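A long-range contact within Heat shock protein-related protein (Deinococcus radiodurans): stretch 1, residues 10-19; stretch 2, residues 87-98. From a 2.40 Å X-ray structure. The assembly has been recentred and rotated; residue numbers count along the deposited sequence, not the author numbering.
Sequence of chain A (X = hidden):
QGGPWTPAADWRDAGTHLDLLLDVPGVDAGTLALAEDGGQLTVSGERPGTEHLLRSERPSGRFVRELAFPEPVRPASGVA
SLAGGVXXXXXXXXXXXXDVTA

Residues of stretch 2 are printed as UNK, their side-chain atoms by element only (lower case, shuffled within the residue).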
# COMPACT_ATOMS: atom_id res chain seq x y z
N ASP A 10 0.65 -9.20 -7.54
CA ASP A 10 0.98 -9.35 -8.95
C ASP A 10 2.05 -10.44 -9.10
O ASP A 10 2.92 -10.59 -8.25
CB ASP A 10 1.60 -8.04 -9.50
CG ASP A 10 0.55 -6.98 -9.83
OD1 ASP A 10 -0.66 -7.30 -9.80
OD2 ASP A 10 0.95 -5.84 -10.12
N TRP A 11 2.00 -11.14 -10.21
CA TRP A 11 3.10 -11.98 -10.67
C TRP A 11 3.71 -11.38 -11.94
O TRP A 11 3.03 -11.18 -12.93
CB TRP A 11 2.61 -13.39 -10.94
CG TRP A 11 2.31 -14.16 -9.65
CD1 TRP A 11 1.07 -14.40 -9.10
CD2 TRP A 11 3.27 -14.79 -8.79
NE1 TRP A 11 1.22 -15.13 -7.92
CE2 TRP A 11 2.55 -15.37 -7.71
CE3 TRP A 11 4.65 -14.93 -8.82
CZ2 TRP A 11 3.18 -16.10 -6.69
CZ3 TRP A 11 5.29 -15.63 -7.79
CH2 TRP A 11 4.56 -16.20 -6.74
N ARG A 12 4.98 -11.06 -11.87
CA ARG A 12 5.68 -10.48 -13.02
C ARG A 12 6.66 -11.51 -13.59
O ARG A 12 7.37 -12.20 -12.85
CB ARG A 12 6.41 -9.19 -12.62
CG ARG A 12 7.30 -8.58 -13.73
CD ARG A 12 8.01 -7.32 -13.22
NE ARG A 12 8.82 -7.53 -12.00
CZ ARG A 12 9.18 -6.56 -11.16
NH1 ARG A 12 8.78 -5.29 -11.37
NH2 ARG A 12 9.93 -6.85 -10.08
N ASP A 13 6.64 -11.64 -14.91
CA ASP A 13 7.55 -12.49 -15.61
C ASP A 13 8.82 -11.69 -15.77
O ASP A 13 8.85 -10.73 -16.52
CB ASP A 13 6.95 -12.85 -16.97
CG ASP A 13 7.88 -13.68 -17.84
OD1 ASP A 13 8.90 -14.20 -17.34
OD2 ASP A 13 7.57 -13.79 -19.06
N ALA A 14 9.87 -12.07 -15.05
CA ALA A 14 11.18 -11.43 -15.21
C ALA A 14 12.20 -12.39 -15.88
O ALA A 14 13.35 -12.52 -15.44
CB ALA A 14 11.68 -10.95 -13.89
N GLY A 15 11.76 -13.06 -16.95
CA GLY A 15 12.66 -13.90 -17.75
C GLY A 15 13.20 -15.13 -17.02
O GLY A 15 12.58 -16.19 -17.04
N THR A 16 14.35 -14.97 -16.38
CA THR A 16 14.97 -16.06 -15.65
C THR A 16 14.28 -16.23 -14.30
O THR A 16 14.33 -17.32 -13.71
CB THR A 16 16.54 -15.85 -15.45
OG1 THR A 16 16.78 -14.75 -14.54
CG2 THR A 16 17.27 -15.57 -16.79
N HIS A 17 13.65 -15.17 -13.83
CA HIS A 17 12.99 -15.15 -12.54
C HIS A 17 11.49 -14.89 -12.62
O HIS A 17 10.98 -14.34 -13.59
CB HIS A 17 13.64 -14.14 -11.60
CG HIS A 17 15.00 -14.55 -11.13
ND1 HIS A 17 16.15 -14.30 -11.86
CD2 HIS A 17 15.40 -15.19 -10.01
CE1 HIS A 17 17.19 -14.80 -11.21
NE2 HIS A 17 16.76 -15.33 -10.08
N LEU A 18 10.80 -15.27 -11.54
CA LEU A 18 9.38 -15.00 -11.35
C LEU A 18 9.26 -14.09 -10.12
O LEU A 18 9.74 -14.46 -9.03
CB LEU A 18 8.67 -16.33 -11.11
CG LEU A 18 7.15 -16.38 -11.07
CD1 LEU A 18 6.52 -15.89 -12.40
CD2 LEU A 18 6.71 -17.81 -10.76
N ASP A 19 8.66 -12.91 -10.28
CA ASP A 19 8.50 -11.96 -9.19
C ASP A 19 7.08 -11.90 -8.67
O ASP A 19 6.12 -11.78 -9.45
CB ASP A 19 8.84 -10.53 -9.63
CG ASP A 19 10.27 -10.37 -10.10
OD1 ASP A 19 11.13 -11.18 -9.66
OD2 ASP A 19 10.52 -9.45 -10.91
N UNK A 87 6.23 -5.41 -1.14
CA UNK A 87 7.07 -6.59 -0.99
C UNK A 87 7.36 -7.25 -2.33
O UNK A 87 6.46 -7.71 -2.99
c UNK A 87 6.29 -9.82 0.96
c UNK A 87 8.45 -8.62 1.02
c UNK A 87 6.41 -7.58 -0.04
c UNK A 87 7.19 -8.88 0.23
N UNK A 88 8.63 -7.33 -2.71
CA UNK A 88 9.05 -8.02 -3.94
C UNK A 88 9.73 -9.32 -3.56
O UNK A 88 10.79 -9.32 -2.94
c UNK A 88 10.03 -7.11 -4.76
c UNK A 88 10.42 -7.75 -6.10
o UNK A 88 9.41 -5.82 -4.99
N UNK A 89 9.11 -10.43 -3.94
CA UNK A 89 9.69 -11.74 -3.73
C UNK A 89 10.10 -12.37 -5.08
O UNK A 89 9.27 -12.61 -5.93
c UNK A 89 8.68 -12.73 -3.00
c UNK A 89 9.43 -14.03 -2.51
c UNK A 89 7.91 -12.01 -1.87
N UNK A 90 11.37 -12.70 -5.23
CA UNK A 90 11.91 -13.16 -6.48
C UNK A 90 12.29 -14.67 -6.42
O UNK A 90 12.97 -15.12 -5.48
c UNK A 90 13.58 -12.37 -8.20
c UNK A 90 14.29 -11.06 -8.57
n UNK A 90 14.42 -10.95 -10.02
n UNK A 90 14.91 -9.87 -11.98
c UNK A 90 14.84 -9.87 -10.65
c UNK A 90 13.13 -12.31 -6.79
n UNK A 90 15.19 -8.78 -9.96
N UNK A 91 11.86 -15.42 -7.44
CA UNK A 91 12.13 -16.84 -7.50
C UNK A 91 12.75 -17.12 -8.87
O UNK A 91 12.37 -16.48 -9.88
c UNK A 91 8.60 -17.13 -3.75
c UNK A 91 9.56 -18.12 -3.83
c UNK A 91 10.06 -17.47 -6.12
c UNK A 91 8.35 -16.29 -4.85
c UNK A 91 9.06 -16.47 -6.02
c UNK A 91 10.83 -17.67 -7.40
c UNK A 91 10.29 -18.29 -5.03
N UNK A 92 13.66 -18.08 -8.93
CA UNK A 92 14.20 -18.44 -10.23
C UNK A 92 13.37 -19.54 -10.85
O UNK A 92 13.03 -20.50 -10.19
c UNK A 92 17.70 -19.95 -9.35
o UNK A 92 18.31 -19.79 -8.27
c UNK A 92 15.72 -18.74 -10.22
c UNK A 92 16.17 -19.79 -9.34
o UNK A 92 18.26 -20.27 -10.44
N UNK A 93 13.02 -19.37 -12.12
CA UNK A 93 12.19 -20.32 -12.85
C UNK A 93 12.95 -21.60 -13.17
O UNK A 93 14.17 -21.61 -13.33
c UNK A 93 11.67 -19.68 -14.14
c UNK A 93 10.50 -18.72 -13.91
n UNK A 93 9.58 -16.78 -17.08
c UNK A 93 10.43 -17.58 -14.93
c UNK A 93 9.90 -18.02 -16.26
N UNK A 94 12.20 -22.70 -13.22
CA UNK A 94 12.69 -23.99 -13.65
C UNK A 94 13.05 -23.98 -15.16
O UNK A 94 14.04 -24.57 -15.58
c UNK A 94 12.28 -26.11 -11.36
c UNK A 94 10.89 -27.40 -13.05
c UNK A 94 11.59 -25.00 -13.41
c UNK A 94 12.00 -26.33 -12.82
N UNK A 95 12.21 -23.33 -15.95
CA UNK A 95 12.38 -23.15 -17.37
C UNK A 95 12.46 -21.62 -17.60
O UNK A 95 11.44 -20.95 -17.85
c UNK A 95 11.19 -23.78 -18.11
n UNK A 95 9.61 -23.70 -21.58
c UNK A 95 9.93 -24.28 -20.26
c UNK A 95 11.23 -23.69 -19.65
n UNK A 95 8.77 -22.08 -23.02
n UNK A 95 8.65 -21.73 -20.74
c UNK A 95 9.01 -22.51 -21.77
N UNK A 96 13.69 -21.07 -17.50
CA UNK A 96 13.89 -19.63 -17.72
C UNK A 96 13.54 -19.30 -19.16
O UNK A 96 13.78 -20.11 -20.05
c UNK A 96 15.41 -19.44 -17.51
c UNK A 96 15.88 -20.69 -16.81
c UNK A 96 14.97 -21.78 -17.27
N UNK A 97 12.93 -18.14 -19.36
CA UNK A 97 12.77 -17.53 -20.68
C UNK A 97 13.66 -16.27 -20.79
O UNK A 97 14.11 -15.72 -19.79
c UNK A 97 10.36 -18.31 -20.94
o UNK A 97 10.91 -16.13 -20.03
c UNK A 97 11.31 -17.11 -20.98
N UNK A 98 13.90 -15.81 -22.01
CA UNK A 98 14.69 -14.64 -22.26
C UNK A 98 13.94 -13.76 -23.27
O UNK A 98 13.52 -14.24 -24.36
c UNK A 98 16.91 -13.70 -23.03
c UNK A 98 16.82 -15.89 -21.76
c UNK A 98 16.08 -14.99 -22.78
c UNK A 98 16.63 -17.38 -21.97
O HOH W 1 10.04 -4.83 -7.48

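Position 87 carries four carbons forked at the second, out of reach of stretch 1; it is Leu 87. At 88 one carbon bears an oxygen and a carbon, the pattern of threonine. In Thr 88, CG2 lies 4.1 Å from Arg 12 NH2, and a water bridges the two side chains, 2.8 Å from Thr 88 OG1 and 3.3 Å from Arg 12 NH2. Position 89 has three carbons, one carrying the other two, and makes its approach through the backbone: this is Val 89, whose O receives a CA-H...O contact from Asp 19 CA at 3.4 Å.

At position 90, three carbons, a nitrogen and a carbon with two further nitrogens identify Arg 90. Its guanidinium lies with one face over Asp 19 CG. The salt bridge from Asp 19 OD1 to Arg 90 NE, 3.3 Å, is therefore one of charge alone, because the oxygen sits well out of the guanidinium plane and no N-H points at it. Position 91 bears one carbon and a six-carbon ring with no heteroatom, on the same face of the sheet as Leu 18; it is Phe 91, and its CE2 meets the edge of the indole at Trp 11 CH2, 4.2 Å away.

At 92, three carbons end in two oxygens. The CB is 3.6 Å from His 17 NE2, but the end of the chain leads away from stretch 1, as Glu 92. Position 93 has four carbons in a row ending in nitrogen, and its CB points toward stretch 1. This is Lys 93: NZ forms a salt bridge with Asp 13 OD1 at 2.7 Å and a hydrogen bond to Gly 15 O at 3.1 Å.

Position 94, four carbons forked at the second, is Leu 94; 95, three carbons, a nitrogen and a carbon with two nitrogens, is Arg 95. Neither touches stretch 1. At 96, three carbons closing onto the backbone nitrogen make a proline, with Pro 96 CB 3.9 Å from Thr 16 CA. Position 97, one carbon with an oxygen and a carbon, is Thr 97, whose N donates to Gly 15 O at 3.1 Å. Position 98 has four carbons forked at the first, one arm two carbons long, its CB directed away from stretch 1; it is Ile 98.

The contact is an antiparallel pairing, with Leu 18 N to Phe 91 O (2.6 Å) and Phe 91 N to Leu 18 O (2.8 Å) closing a reciprocal pair. Lys 93 N to Thr 16 O (2.9 Å) extends it toward the turn.

Stretch 2 87-98: LTVRFEKLRPTI
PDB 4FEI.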